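Local coordinates for protein acyl-CoA dehydrogenase (Geobacillus kaustophilus, PDB 2PG0) that probably catalyses the FAD-dependent alpha,beta-dehydrogenation of acyl thioesters, as other members of the acyl-CoA dehydrogenase family do, at residues I41-W47 against N163-D168; H184-L189 against E234-Y240; Q257-E261 against I298-R302. Numbering follows the deposited sequence.

Contact 1: I41-W47 against N163-D168; sequences IIPRSFW and NGIHAD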
loop_
_atom_site.group_PDB
_atom_site.type_symbol
_atom_site.label_atom_id
_atom_site.label_comp_id
_atom_site.label_asym_id
_atom_site.label_seq_id
_atom_site.Cartn_x
_atom_site.Cartn_y
_atom_site.Cartn_z
ATOM N N ILE A 41 -0.886 -6.614 -36.256
ATOM C CA ILE A 41 -1.630 -5.512 -36.849
ATOM C C ILE A 41 -3.088 -5.930 -37.085
ATOM O O ILE A 41 -3.374 -7.109 -37.319
ATOM C CB ILE A 41 -0.946 -5.011 -38.169
ATOM C CG1 ILE A 41 -1.479 -3.635 -38.607
ATOM C CG2 ILE A 41 -1.020 -6.080 -39.274
ATOM C CD1 ILE A 41 -0.586 -2.928 -39.654
ATOM N N ILE A 42 -3.993 -4.961 -36.975
ATOM C CA ILE A 42 -5.411 -5.147 -37.280
ATOM C C ILE A 42 -5.625 -4.759 -38.753
ATOM O O ILE A 42 -5.233 -3.670 -39.167
ATOM C CB ILE A 42 -6.314 -4.287 -36.343
ATOM C CG1 ILE A 42 -6.108 -4.693 -34.874
ATOM C CG2 ILE A 42 -7.804 -4.394 -36.752
ATOM C CD1 ILE A 42 -6.771 -3.756 -33.861
ATOM N N PRO A 43 -6.256 -5.643 -39.548
ATOM C CA PRO A 43 -6.339 -5.373 -40.988
ATOM C C PRO A 43 -7.126 -4.100 -41.313
ATOM O O PRO A 43 -8.096 -3.765 -40.615
ATOM C CB PRO A 43 -7.046 -6.617 -41.547
ATOM C CG PRO A 43 -7.764 -7.221 -40.386
ATOM C CD PRO A 43 -6.940 -6.894 -39.175
ATOM N N ARG A 44 -6.684 -3.401 -42.359
ATOM C CA ARG A 44 -7.380 -2.241 -42.921
ATOM C C ARG A 44 -8.857 -2.509 -43.181
ATOM O O ARG A 44 -9.686 -1.611 -43.048
ATOM C CB ARG A 44 -6.749 -1.831 -44.257
ATOM C CG ARG A 44 -5.522 -0.950 -44.181
ATOM C CD ARG A 44 -5.783 0.320 -43.379
ATOM N NE ARG A 44 -6.309 1.445 -44.160
ATOM C CZ ARG A 44 -5.594 2.518 -44.502
ATOM N NH1 ARG A 44 -4.312 2.617 -44.159
ATOM N NH2 ARG A 44 -6.163 3.499 -45.184
ATOM N N SER A 45 -9.168 -3.738 -43.583
ATOM C CA SER A 45 -10.551 -4.130 -43.875
ATOM C C SER A 45 -11.470 -3.947 -42.660
ATOM O O SER A 45 -12.651 -3.624 -42.822
ATOM C CB SER A 45 -10.612 -5.566 -44.411
ATOM O OG SER A 45 -10.152 -6.495 -43.447
ATOM N N PHE A 46 -10.922 -4.126 -41.452
ATOM C CA PHE A 46 -11.693 -3.884 -40.230
ATOM C C PHE A 46 -12.087 -2.413 -40.072
ATOM O O PHE A 46 -13.229 -2.114 -39.740
ATOM C CB PHE A 46 -10.968 -4.376 -38.966
ATOM C CG PHE A 46 -11.759 -4.139 -37.702
ATOM C CD1 PHE A 46 -12.825 -4.978 -37.367
ATOM C CD2 PHE A 46 -11.477 -3.053 -36.878
ATOM C CE1 PHE A 46 -13.582 -4.755 -36.208
ATOM C CE2 PHE A 46 -12.221 -2.823 -35.715
ATOM C CZ PHE A 46 -13.278 -3.674 -35.379
ATOM N N TRP A 47 -11.135 -1.507 -40.290
ATOM C CA TRP A 47 -11.413 -0.069 -40.291
ATOM C C TRP A 47 -12.466 0.318 -41.339
ATOM O O TRP A 47 -13.335 1.157 -41.080
ATOM C CB TRP A 47 -10.127 0.704 -40.570
ATOM C CG TRP A 47 -9.166 0.737 -39.410
ATOM C CD1 TRP A 47 -8.324 -0.259 -39.007
ATOM C CD2 TRP A 47 -8.942 1.838 -38.521
ATOM N NE1 TRP A 47 -7.587 0.156 -37.910
ATOM C CE2 TRP A 47 -7.947 1.440 -37.598
ATOM C CE3 TRP A 47 -9.487 3.125 -38.418
ATOM C CZ2 TRP A 47 -7.484 2.285 -36.584
ATOM C CZ3 TRP A 47 -9.033 3.964 -37.407
ATOM C CH2 TRP A 47 -8.035 3.537 -36.505
ATOM N N ASN A 163 -1.002 3.631 -34.374
ATOM C CA ASN A 163 -1.405 3.629 -35.804
ATOM C C ASN A 163 -0.225 4.001 -36.710
ATOM O O ASN A 163 -0.415 4.517 -37.820
ATOM C CB ASN A 163 -2.571 4.605 -36.073
ATOM C CG ASN A 163 -3.867 4.228 -35.353
ATOM O OD1 ASN A 163 -4.071 3.087 -34.943
ATOM N ND2 ASN A 163 -4.762 5.201 -35.227
ATOM N N GLY A 164 0.990 3.731 -36.242
ATOM C CA GLY A 164 2.206 4.141 -36.951
ATOM C C GLY A 164 2.392 3.578 -38.352
ATOM O O GLY A 164 2.997 4.226 -39.205
ATOM N N ILE A 165 1.884 2.367 -38.585
ATOM C CA ILE A 165 1.944 1.742 -39.911
ATOM C C ILE A 165 0.742 2.129 -40.783
ATOM O O ILE A 165 0.922 2.524 -41.935
ATOM C CB ILE A 165 2.112 0.196 -39.826
ATOM C CG1 ILE A 165 3.368 -0.178 -39.022
ATOM C CG2 ILE A 165 2.132 -0.455 -41.236
ATOM C CD1 ILE A 165 4.671 0.479 -39.506
ATOM N N HIS A 166 -0.469 2.035 -40.232
ATOM C CA HIS A 166 -1.684 2.295 -41.018
ATOM C C HIS A 166 -1.921 3.762 -41.371
ATOM O O HIS A 166 -2.537 4.057 -42.396
ATOM C CB HIS A 166 -2.935 1.762 -40.305
ATOM C CG HIS A 166 -3.183 0.301 -40.503
ATOM N ND1 HIS A 166 -2.834 -0.371 -41.657
ATOM C CD2 HIS A 166 -3.779 -0.614 -39.700
ATOM C CE1 HIS A 166 -3.183 -1.641 -41.545
ATOM N NE2 HIS A 166 -3.764 -1.812 -40.370
ATOM N N ALA A 167 -1.449 4.677 -40.521
ATOM C CA ALA A 167 -1.830 6.086 -40.630
ATOM C C ALA A 167 -1.494 6.708 -41.986
ATOM O O ALA A 167 -0.369 6.591 -42.484
ATOM C CB ALA A 167 -1.223 6.906 -39.497
ATOM N N ASP A 168 -2.497 7.355 -42.569
ATOM C CA ASP A 168 -2.387 8.042 -43.855
ATOM C C ASP A 168 -2.247 9.545 -43.661
ATOM O O ASP A 168 -1.782 10.259 -44.559
ATOM C CB ASP A 168 -3.638 7.759 -44.689
ATOM C CG ASP A 168 -3.954 6.284 -44.774
ATOM O OD1 ASP A 168 -3.202 5.556 -45.456
ATOM O OD2 ASP A 168 -4.954 5.855 -44.150
HETATM O O HOH W 1 -2.091 0.319 -44.269
#

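Contact 2: H184-L189 against E234-Y240; sequences HRGISL and EGKGFYY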
loop_
_atom_site.group_PDB
_atom_site.type_symbol
_atom_site.label_atom_id
_atom_site.label_comp_id
_atom_site.label_asym_id
_atom_site.label_seq_id
_atom_site.Cartn_x
_atom_site.Cartn_y
_atom_site.Cartn_z
ATOM N N HIS A 184 8.554 26.518 -26.293
ATOM C CA HIS A 184 7.230 26.027 -26.706
ATOM C C HIS A 184 6.521 26.932 -27.722
ATOM O O HIS A 184 5.636 26.475 -28.448
ATOM C CB HIS A 184 6.330 25.731 -25.491
ATOM C CG HIS A 184 5.767 26.952 -24.829
ATOM N ND1 HIS A 184 6.171 27.640 -23.736
ATOM C CD2 HIS A 184 4.630 27.587 -25.283
ATOM C CE1 HIS A 184 5.286 28.675 -23.558
ATOM N NE2 HIS A 184 4.365 28.620 -24.503
ATOM N N ARG A 185 6.919 28.203 -27.777
ATOM C CA ARG A 185 6.343 29.157 -28.731
ATOM C C ARG A 185 6.855 28.949 -30.154
ATOM O O ARG A 185 6.407 29.622 -31.087
ATOM C CB ARG A 185 6.603 30.601 -28.289
ATOM C CG ARG A 185 5.704 31.087 -27.166
ATOM C CD ARG A 185 5.802 32.603 -27.019
ATOM N NE ARG A 185 5.176 33.085 -25.785
ATOM C CZ ARG A 185 5.247 34.340 -25.340
ATOM N NH1 ARG A 185 5.921 35.263 -26.022
ATOM N NH2 ARG A 185 4.642 34.674 -24.207
ATOM N N GLY A 186 7.792 28.021 -30.315
ATOM C CA GLY A 186 8.307 27.667 -31.632
ATOM C C GLY A 186 7.691 26.406 -32.213
ATOM O O GLY A 186 8.130 25.930 -33.259
ATOM N N ILE A 187 6.674 25.872 -31.537
ATOM C CA ILE A 187 6.032 24.620 -31.949
ATOM C C ILE A 187 4.782 24.860 -32.802
ATOM O O ILE A 187 3.964 25.733 -32.506
ATOM C CB ILE A 187 5.683 23.707 -30.738
ATOM C CG1 ILE A 187 6.945 23.327 -29.959
ATOM C CG2 ILE A 187 4.953 22.439 -31.200
ATOM C CD1 ILE A 187 6.671 22.608 -28.629
ATOM N N SER A 188 4.657 24.062 -33.860
ATOM C CA SER A 188 3.519 24.109 -34.763
ATOM C C SER A 188 3.028 22.702 -35.046
ATOM O O SER A 188 3.780 21.739 -34.896
ATOM C CB SER A 188 3.921 24.770 -36.078
ATOM O OG SER A 188 4.324 26.110 -35.863
ATOM N N LEU A 189 1.770 22.589 -35.457
ATOM C CA LEU A 189 1.224 21.309 -35.898
ATOM C C LEU A 189 1.153 21.273 -37.419
ATOM O O LEU A 189 0.620 22.180 -38.046
ATOM C CB LEU A 189 -0.146 21.032 -35.265
ATOM C CG LEU A 189 -0.202 21.010 -33.731
ATOM C CD1 LEU A 189 -1.590 20.610 -33.245
ATOM C CD2 LEU A 189 0.877 20.100 -33.130
ATOM N N GLU A 234 1.152 29.183 -36.883
ATOM C CA GLU A 234 2.547 28.915 -36.539
ATOM C C GLU A 234 2.844 29.369 -35.111
ATOM O O GLU A 234 2.427 30.450 -34.701
ATOM C CB GLU A 234 3.490 29.630 -37.508
ATOM C CG GLU A 234 3.776 28.874 -38.800
ATOM C CD GLU A 234 5.020 29.387 -39.518
ATOM O OE1 GLU A 234 5.335 30.593 -39.401
ATOM O OE2 GLU A 234 5.690 28.582 -40.197
ATOM N N GLY A 235 3.549 28.533 -34.356
ATOM C CA GLY A 235 3.921 28.871 -32.981
ATOM C C GLY A 235 2.820 28.753 -31.935
ATOM O O GLY A 235 3.034 29.095 -30.764
ATOM N N LYS A 236 1.645 28.271 -32.343
ATOM C CA LYS A 236 0.539 28.042 -31.405
ATOM C C LYS A 236 0.289 26.552 -31.168
ATOM O O LYS A 236 -0.649 26.181 -30.455
ATOM C CB LYS A 236 -0.753 28.721 -31.883
ATOM C CG LYS A 236 -0.636 30.218 -32.184
ATOM C CD LYS A 236 -0.361 31.046 -30.939
ATOM C CE LYS A 236 -0.279 32.532 -31.275
ATOM N NZ LYS A 236 0.144 33.329 -30.081
ATOM N N GLY A 237 1.136 25.711 -31.762
ATOM C CA GLY A 237 0.989 24.257 -31.681
ATOM C C GLY A 237 0.878 23.711 -30.269
ATOM O O GLY A 237 0.076 22.809 -30.010
ATOM N N PHE A 238 1.675 24.263 -29.352
ATOM C CA PHE A 238 1.678 23.825 -27.951
ATOM C C PHE A 238 0.325 24.064 -27.288
ATOM O O PHE A 238 -0.131 23.242 -26.484
ATOM C CB PHE A 238 2.789 24.531 -27.160
ATOM C CG PHE A 238 3.190 23.822 -25.886
ATOM C CD1 PHE A 238 3.987 22.676 -25.930
ATOM C CD2 PHE A 238 2.790 24.315 -24.644
ATOM C CE1 PHE A 238 4.371 22.026 -24.753
ATOM C CE2 PHE A 238 3.162 23.675 -23.464
ATOM C CZ PHE A 238 3.957 22.531 -23.515
ATOM N N TYR A 239 -0.311 25.182 -27.636
ATOM C CA TYR A 239 -1.621 25.543 -27.099
ATOM C C TYR A 239 -2.724 24.593 -27.556
ATOM O O TYR A 239 -3.583 24.224 -26.760
ATOM C CB TYR A 239 -1.979 26.995 -27.440
ATOM C CG TYR A 239 -0.965 27.983 -26.903
ATOM C CD1 TYR A 239 -0.887 28.256 -25.536
ATOM C CD2 TYR A 239 -0.064 28.617 -27.756
ATOM C CE1 TYR A 239 0.057 29.150 -25.029
ATOM C CE2 TYR A 239 0.887 29.518 -27.260
ATOM C CZ TYR A 239 0.937 29.776 -25.897
ATOM O OH TYR A 239 1.870 30.656 -25.397
ATOM N N TYR A 240 -2.693 24.200 -28.827
ATOM C CA TYR A 240 -3.644 23.215 -29.345
ATOM C C TYR A 240 -3.505 21.885 -28.611
ATOM O O TYR A 240 -4.503 21.273 -28.229
ATOM C CB TYR A 240 -3.456 22.999 -30.852
ATOM C CG TYR A 240 -3.510 24.263 -31.687
ATOM C CD1 TYR A 240 -4.447 25.267 -31.423
ATOM C CD2 TYR A 240 -2.634 24.447 -32.751
ATOM C CE1 TYR A 240 -4.496 26.424 -32.191
ATOM C CE2 TYR A 240 -2.673 25.603 -33.525
ATOM C CZ TYR A 240 -3.605 26.585 -33.239
ATOM O OH TYR A 240 -3.642 27.725 -34.006
HETATM O O HOH W 2 2.970 26.789 -29.270
#

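Contact 3: Q257-E261 against I298-R302; sequences QTAAE and IALGR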
loop_
_atom_site.group_PDB
_atom_site.type_symbol
_atom_site.label_atom_id
_atom_site.label_comp_id
_atom_site.label_asym_id
_atom_site.label_seq_id
_atom_site.Cartn_x
_atom_site.Cartn_y
_atom_site.Cartn_z
ATOM N N GLN A 257 -10.663 2.065 -16.999
ATOM C CA GLN A 257 -11.799 1.728 -16.141
ATOM C C GLN A 257 -12.474 0.459 -16.669
ATOM O O GLN A 257 -12.743 -0.477 -15.913
ATOM C CB GLN A 257 -12.800 2.893 -16.072
ATOM C CG GLN A 257 -14.043 2.625 -15.211
ATOM C CD GLN A 257 -13.723 2.383 -13.750
ATOM O OE1 GLN A 257 -12.812 2.999 -13.182
ATOM N NE2 GLN A 257 -14.467 1.468 -13.134
ATOM N N THR A 258 -12.728 0.442 -17.974
ATOM C CA THR A 258 -13.308 -0.733 -18.635
ATOM C C THR A 258 -12.431 -1.987 -18.500
ATOM O O THR A 258 -12.941 -3.085 -18.252
ATOM C CB THR A 258 -13.586 -0.451 -20.119
ATOM O OG1 THR A 258 -14.402 0.715 -20.224
ATOM C CG2 THR A 258 -14.326 -1.622 -20.752
ATOM N N ALA A 259 -11.120 -1.820 -18.661
ATOM C CA ALA A 259 -10.171 -2.933 -18.532
ATOM C C ALA A 259 -10.243 -3.550 -17.136
ATOM O O ALA A 259 -10.278 -4.772 -16.997
ATOM C CB ALA A 259 -8.749 -2.474 -18.852
ATOM N N ALA A 260 -10.290 -2.698 -16.109
ATOM C CA ALA A 260 -10.435 -3.143 -14.716
ATOM C C ALA A 260 -11.733 -3.944 -14.518
ATOM O O ALA A 260 -11.726 -5.017 -13.902
ATOM C CB ALA A 260 -10.400 -1.947 -13.771
ATOM N N GLU A 261 -12.834 -3.407 -15.040
ATOM C CA GLU A 261 -14.154 -4.064 -14.977
ATOM C C GLU A 261 -14.135 -5.439 -15.647
ATOM O O GLU A 261 -14.678 -6.413 -15.101
ATOM C CB GLU A 261 -15.237 -3.152 -15.580
ATOM C CG GLU A 261 -15.617 -1.981 -14.667
ATOM C CD GLU A 261 -16.307 -0.813 -15.380
ATOM O OE1 GLU A 261 -16.452 -0.833 -16.620
ATOM O OE2 GLU A 261 -16.698 0.147 -14.687
ATOM N N ILE A 298 -13.253 -0.270 -8.108
ATOM C CA ILE A 298 -13.875 -0.162 -9.437
ATOM C C ILE A 298 -15.097 0.778 -9.403
ATOM O O ILE A 298 -15.267 1.622 -10.298
ATOM C CB ILE A 298 -14.210 -1.560 -10.019
ATOM C CG1 ILE A 298 -12.904 -2.266 -10.422
ATOM C CG2 ILE A 298 -15.221 -1.449 -11.204
ATOM C CD1 ILE A 298 -12.990 -3.784 -10.547
ATOM N N ALA A 299 -15.905 0.659 -8.350
ATOM C CA ALA A 299 -17.091 1.501 -8.161
ATOM C C ALA A 299 -16.691 2.975 -8.029
ATOM O O ALA A 299 -17.323 3.861 -8.616
ATOM C CB ALA A 299 -17.870 1.033 -6.927
ATOM N N LEU A 300 -15.635 3.233 -7.259
ATOM C CA LEU A 300 -15.088 4.583 -7.132
ATOM C C LEU A 300 -14.649 5.178 -8.469
ATOM O O LEU A 300 -14.989 6.319 -8.784
ATOM C CB LEU A 300 -13.907 4.596 -6.161
ATOM C CG LEU A 300 -14.209 4.399 -4.680
ATOM C CD1 LEU A 300 -12.902 4.128 -3.982
ATOM C CD2 LEU A 300 -14.915 5.613 -4.049
ATOM N N GLY A 301 -13.896 4.404 -9.246
ATOM C CA GLY A 301 -13.370 4.863 -10.528
ATOM C C GLY A 301 -14.498 5.106 -11.512
ATOM O O GLY A 301 -14.480 6.095 -12.249
ATOM N N ARG A 302 -15.472 4.199 -11.521
ATOM C CA ARG A 302 -16.625 4.306 -12.431
ATOM C C ARG A 302 -17.449 5.561 -12.125
ATOM O O ARG A 302 -17.801 6.323 -13.030
ATOM C CB ARG A 302 -17.498 3.041 -12.358
ATOM C CG ARG A 302 -18.800 3.077 -13.205
ATOM C CD ARG A 302 -18.587 3.568 -14.653
ATOM N NE ARG A 302 -17.807 2.661 -15.496
ATOM C CZ ARG A 302 -17.474 2.912 -16.761
ATOM N NH1 ARG A 302 -17.841 4.054 -17.347
ATOM N NH2 ARG A 302 -16.769 2.021 -17.447
#

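Contact 1: I41-W47 against N163-D168
His-166 is the centre of this contact. Its NE2 donates a hydrogen bond of 2.7 Å to the backbone O of Ile-42, close to the ring plane. The ring lies between two aliphatic groups. Ile-41 CD1 lies over one face, 3.6 Å from the ring centroid, and Arg-44 CD lies over the opposite face at 3.8 Å; both are CH-pi contacts. Ile-41 CD1 also touches Ile-165 CG2 at 4.0 Å.

The charged part is a salt bridge, with Arg-44 NH2 2.8 Å from Asp-168 OD2. Arg-44 NH1 is 3.4 Å from Asp-168 OD1. As hydrogen bonds both pairs are weak. Asp-168 is shared, because Arg-194 forms a second salt bridge with it. Water 1 lies 2.8 Å from His-166 ND1 and accepts a weak bond of 3.2 Å from Arg-44 NH1.

Trp-47 CZ2 packs 3.9 Å from Asn-163 OD1, which is hydrogen-bonded to Gln-213. Asn-163 follows the FAD-binding Thr-162, and its side chain is about 7 Å from the bound FAD.

The contact joins the N-terminal helical domain to the middle beta domain. The start of helix 44-52 meets the loop between strands 151-161 and 169-175, while Trp-47 also leans on Ile-91 of helix 89-105.

Contact 2: H184-L189 against E234-Y240
The 3-10 turn 184-186 leads into strand 187-193, and the start of helix 237-273 comes close to Ser-188 of the strand. Ser-188 CA and Gly-237 CA are only 4.0 Å apart. The backbone N of Gly-237 donates a 2.9 Å hydrogen bond to Ile-187 O. Two glycines allow this approach. At Gly-237 a CB would collide with Ser-188 CA and Ile-187 O. At Gly-235 phi is positive, and a CB would run into Arg-185 O. Water 2 fills the gap beside them: it donates to His-184 O at 2.8 Å and to Gly-235 O at 2.7 Å, and accepts from Phe-238 N at 2.8 Å.

Ser-188 OG accepts a 3.0 Å bond from Gly-235 N and is also hydrogen-bonded to Thr-176.

In fold terms, the middle beta domain here meets the first turn of a long helix of the C-terminal helical domain. Strand 187-193 runs antiparallel to both 169-175 and 230-231 in the sheet.

His-184, Phe-238 and Tyr-239 form an aromatic cluster. His-184 CB sits over the Phe-238 ring, 3.8 Å from its centroid. The edge of the His-184 ring points at the face of Tyr-239 in an offset edge-to-face pair, with planes at 82°. His-184 NE2 adds a weak 3.3 Å hydrogen bond to Tyr-239 OH. Apolar contacts follow along the strand: Ile-187 CD1 meets Phe-238 CD1 at 3.8 Å, and Leu-189 CD1 meets Tyr-240 CB at 3.9 Å. The Tyr-240 hydroxyl is hydrogen-bonded to Glu-233 N.

Contact 3: Q257-E261 against I298-R302
Gln-257 lies across the guanidinium of Arg-302, with its CG over one face of that group. The amide then reaches the facing helix. Gln-257 NE2 donates a 3.0 Å hydrogen bond to the backbone O of Ile-298. That oxygen also accepts the helical bond from Arg-302 N, at 2.9 Å. Gln-257 OE1 is 3.2 Å from Gly-301 C. A CB on Gly-301 would clash with this OE1, so the glycine leaves space for the amide.

Glu-261 is one turn further along its helix. Its carboxylate makes a two-pronged salt bridge with Arg-302: NE to OE2 at 2.9 Å and NH2 to OE1 at 3.0 Å, both good hydrogen bonds. Glu-261 OE2 also accepts a 3.0 Å bond from Gln-257 NE2. The three polar side chains thus form one network across the helix interface.

Ile-298 supplies the apolar part. Its CG2 touches Glu-261 CG at 3.5 Å, and its CG1 is 4.2 Å from Ala-260 CB.

The two short helical segments run nearly antiparallel, at 154°, with their axes 10.2 Å apart. They belong to helices 237-273 and 285-313 of the helical C-terminal domain. Helix 319-343 closes one side, where Met-332 touches both Ala-260 and Ile-298. On helix 71-84, Glu-79 forms a salt bridge with Arg-302 NH1. Ala-299 and Leu-300 pack on Met-324 and Trp-328 of the second subunit, so helix 285-313 also takes part in subunit association.

How the contacts relate
The contacts follow one another along the chain, each closing before the next opens. In that order they span the N-terminal and middle domains (contact 1), the middle and C-terminal domains (contact 2), and the C-terminal domain alone (contact 3). Helix 237-273 is common to contacts 2 and 3: its first turn meets the sheet, and a later part packs against helix 285-313. The centres of these two contacts are about 35 Å apart, on opposite sides of the chain's centre. Contact 1 lies about 28 Å from each of them, between centres. None touch. Contacts 1 and 2 connect the three domains of the acyl-CoA dehydrogenase fold; contact 3 holds two helices of the C-terminal domain together.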